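PDB 3UYU: Ice-binding protein from Leucosporidium, which binds to the surface of ice crystals and inhibits their growth, conferring freeze tolerance with low thermal hysteresis activity. Local coordinates for residues A[120-125]-A[144-149]. The protein carries 2 engineered substitutions. Numbering follows the deposited sequence.
Sequences YKWTSS and FQIAGG
Residues 120-122 and 144-146 run as parallel strands whose axes approach to 4.7 Å, pairing Tyr120 with Phe144, Lys121 with Gln145 and Trp122 with Ile146. Gln145 N gives its hydrogen to Tyr120 O at 2.7 Å, Trp122 N to Gln145 O and Ala147 N to Trp122 O, the usual alternation of parallel strands.

Tyr120, Trp122, Phe144 and Ile146 share one face. The Phe144 ring lies beside that of Tyr120 in a slid stack with little overlap, its CE2 over the rim of one tyrosine face and 3.8 Å from Tyr120 CD1. Trp122 meets the Phe144 ring edge to edge: Trp122 CH2 comes within 3.6 Å of Phe144 CD2, close to the plane of both rings. The indole takes this place with CG anti to its carbonyl carbon (chi1 -66°), which also sets Trp122 CE3 3.7 Å from Ile146 CG1. Phe102 and Phe171, stacked on Tyr120 and Phe144, carry the aromatic row on to the neighbouring coils.

On the other face, the Lys121 methylenes pass Gln145 OE1, with Lys121 CB 3.6 Å away. Gln145 NE2 instead donates to Ala94 O and Phe97 O, tying this face to the end of helix 76-96.

Past the strands the two segments turn together. Gly148 N donates to Ser124 O from well above the carbonyl plane, and Gly149 N to Ser125 OG at 3.0 Å. That hydroxyl also packs 3.6 Å from Gly148 CA.

These are successive coils of the right-handed beta-helix, turning toward strands 126-128 and 150-152. Rings and Ile146 pack on the inward face, the Tyr120 hydroxyl and Trp122 NE1 being bonded to Val116 O and Leu105 O, while backbone and serine bonds keep the coils in step round the corner, close to Ser127, an inferred ice-binding residue.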
loop_
_atom_site.group_PDB
_atom_site.type_symbol
_atom_site.label_atom_id
_atom_site.label_comp_id
_atom_site.label_asym_id
_atom_site.label_seq_id
_atom_site.Cartn_x
_atom_site.Cartn_y
_atom_site.Cartn_z
ATOM N N TYR A 120 -5.518 25.888 -0.898
ATOM C CA TYR A 120 -5.246 26.983 0.029
ATOM C C TYR A 120 -3.861 26.794 0.682
ATOM O O TYR A 120 -3.592 25.722 1.227
ATOM C CB TYR A 120 -6.285 27.062 1.166
ATOM C CG TYR A 120 -7.706 27.401 0.720
ATOM C CD1 TYR A 120 -8.472 26.452 0.012
ATOM C CD2 TYR A 120 -8.316 28.597 1.108
ATOM C CE1 TYR A 120 -9.797 26.773 -0.381
ATOM C CE2 TYR A 120 -9.614 28.943 0.722
ATOM C CZ TYR A 120 -10.342 28.013 -0.041
ATOM O OH TYR A 120 -11.664 28.325 -0.404
ATOM N N LYS A 121 -3.023 27.847 0.647
ATOM C CA LYS A 121 -1.645 27.719 1.159
ATOM C C LYS A 121 -1.356 28.861 2.129
ATOM O O LYS A 121 -1.675 30.031 1.847
ATOM C CB LYS A 121 -0.630 27.797 0.019
ATOM C CG LYS A 121 0.814 27.601 0.478
ATOM C CD LYS A 121 1.779 27.617 -0.717
ATOM C CE LYS A 121 3.196 27.577 -0.162
ATOM N NZ LYS A 121 3.445 26.157 0.095
ATOM N N TRP A 122 -0.668 28.527 3.219
ATOM C CA TRP A 122 -0.107 29.530 4.137
ATOM C C TRP A 122 1.291 29.157 4.485
ATOM O O TRP A 122 1.580 27.983 4.780
ATOM C CB TRP A 122 -0.795 29.496 5.475
ATOM C CG TRP A 122 -2.264 29.915 5.422
ATOM C CD1 TRP A 122 -2.749 31.127 5.722
ATOM C CD2 TRP A 122 -3.393 29.083 5.066
ATOM N NE1 TRP A 122 -4.136 31.137 5.611
ATOM C CE2 TRP A 122 -4.543 29.895 5.178
ATOM C CE3 TRP A 122 -3.523 27.749 4.658
ATOM C CZ2 TRP A 122 -5.862 29.394 4.936
ATOM C CZ3 TRP A 122 -4.849 27.206 4.423
ATOM C CH2 TRP A 122 -5.977 28.051 4.514
ATOM N N THR A 123 2.165 30.177 4.555
ATOM C CA THR A 123 3.538 29.938 5.080
ATOM C C THR A 123 3.643 30.126 6.576
ATOM O O THR A 123 4.703 29.845 7.178
ATOM C CB THR A 123 4.633 30.783 4.371
ATOM O OG1 THR A 123 4.359 32.169 4.577
ATOM C CG2 THR A 123 4.683 30.502 2.927
ATOM N N SER A 124 2.552 30.579 7.192
ATOM C CA SER A 124 2.401 30.769 8.607
ATOM C C SER A 124 1.689 29.604 9.240
ATOM O O SER A 124 1.377 28.605 8.546
ATOM C CB SER A 124 1.558 32.049 8.872
ATOM O OG SER A 124 0.189 31.886 8.383
ATOM N N SER A 125 1.413 29.742 10.528
ATOM C CA SER A 125 0.393 28.949 11.222
ATOM C C SER A 125 -1.006 29.459 10.848
ATOM O O SER A 125 -1.160 30.536 10.309
ATOM C CB SER A 125 0.579 28.995 12.724
ATOM O OG SER A 125 1.838 28.501 13.087
ATOM N N PHE A 144 -5.628 22.083 2.173
ATOM C CA PHE A 144 -4.911 23.147 2.944
ATOM C C PHE A 144 -3.472 22.754 3.136
ATOM O O PHE A 144 -3.180 21.640 3.562
ATOM C CB PHE A 144 -5.611 23.333 4.310
ATOM C CG PHE A 144 -7.097 23.578 4.106
ATOM C CD1 PHE A 144 -7.986 22.496 3.928
ATOM C CD2 PHE A 144 -7.570 24.859 3.854
ATOM C CE1 PHE A 144 -9.363 22.750 3.596
ATOM C CE2 PHE A 144 -8.910 25.112 3.572
ATOM C CZ PHE A 144 -9.815 24.070 3.416
ATOM N N GLN A 145 -2.588 23.664 2.721
ATOM C CA GLN A 145 -1.140 23.483 2.910
ATOM C C GLN A 145 -0.660 24.506 3.928
ATOM O O GLN A 145 -0.702 25.723 3.626
ATOM C CB GLN A 145 -0.396 23.698 1.598
ATOM C CG GLN A 145 -0.867 22.839 0.423
ATOM C CD GLN A 145 -0.209 23.243 -0.876
ATOM O OE1 GLN A 145 -0.113 24.459 -1.188
ATOM N NE2 GLN A 145 0.180 22.256 -1.687
ATOM N N ILE A 146 -0.381 24.037 5.138
ATOM C CA ILE A 146 -0.073 24.935 6.274
ATOM C C ILE A 146 1.346 24.618 6.741
ATOM O O ILE A 146 1.606 23.525 7.266
ATOM C CB ILE A 146 -1.087 24.691 7.433
ATOM C CG1 ILE A 146 -2.533 25.007 6.939
ATOM C CG2 ILE A 146 -0.742 25.550 8.627
ATOM C CD1 ILE A 146 -3.634 24.514 7.801
ATOM N N ALA A 147 2.249 25.590 6.548
ATOM C CA ALA A 147 3.634 25.377 6.941
ATOM C C ALA A 147 3.826 25.351 8.433
ATOM O O ALA A 147 4.743 24.654 8.923
ATOM C CB ALA A 147 4.564 26.414 6.287
ATOM N N GLY A 148 3.030 26.120 9.169
ATOM C CA GLY A 148 3.108 26.132 10.621
ATOM C C GLY A 148 2.129 25.191 11.293
ATOM O O GLY A 148 1.884 24.086 10.780
ATOM N N GLY A 149 1.622 25.615 12.455
ATOM C CA GLY A 149 0.596 24.877 13.255
ATOM C C GLY A 149 -0.829 25.165 12.792
ATOM O O GLY A 149 -1.051 26.051 11.944
#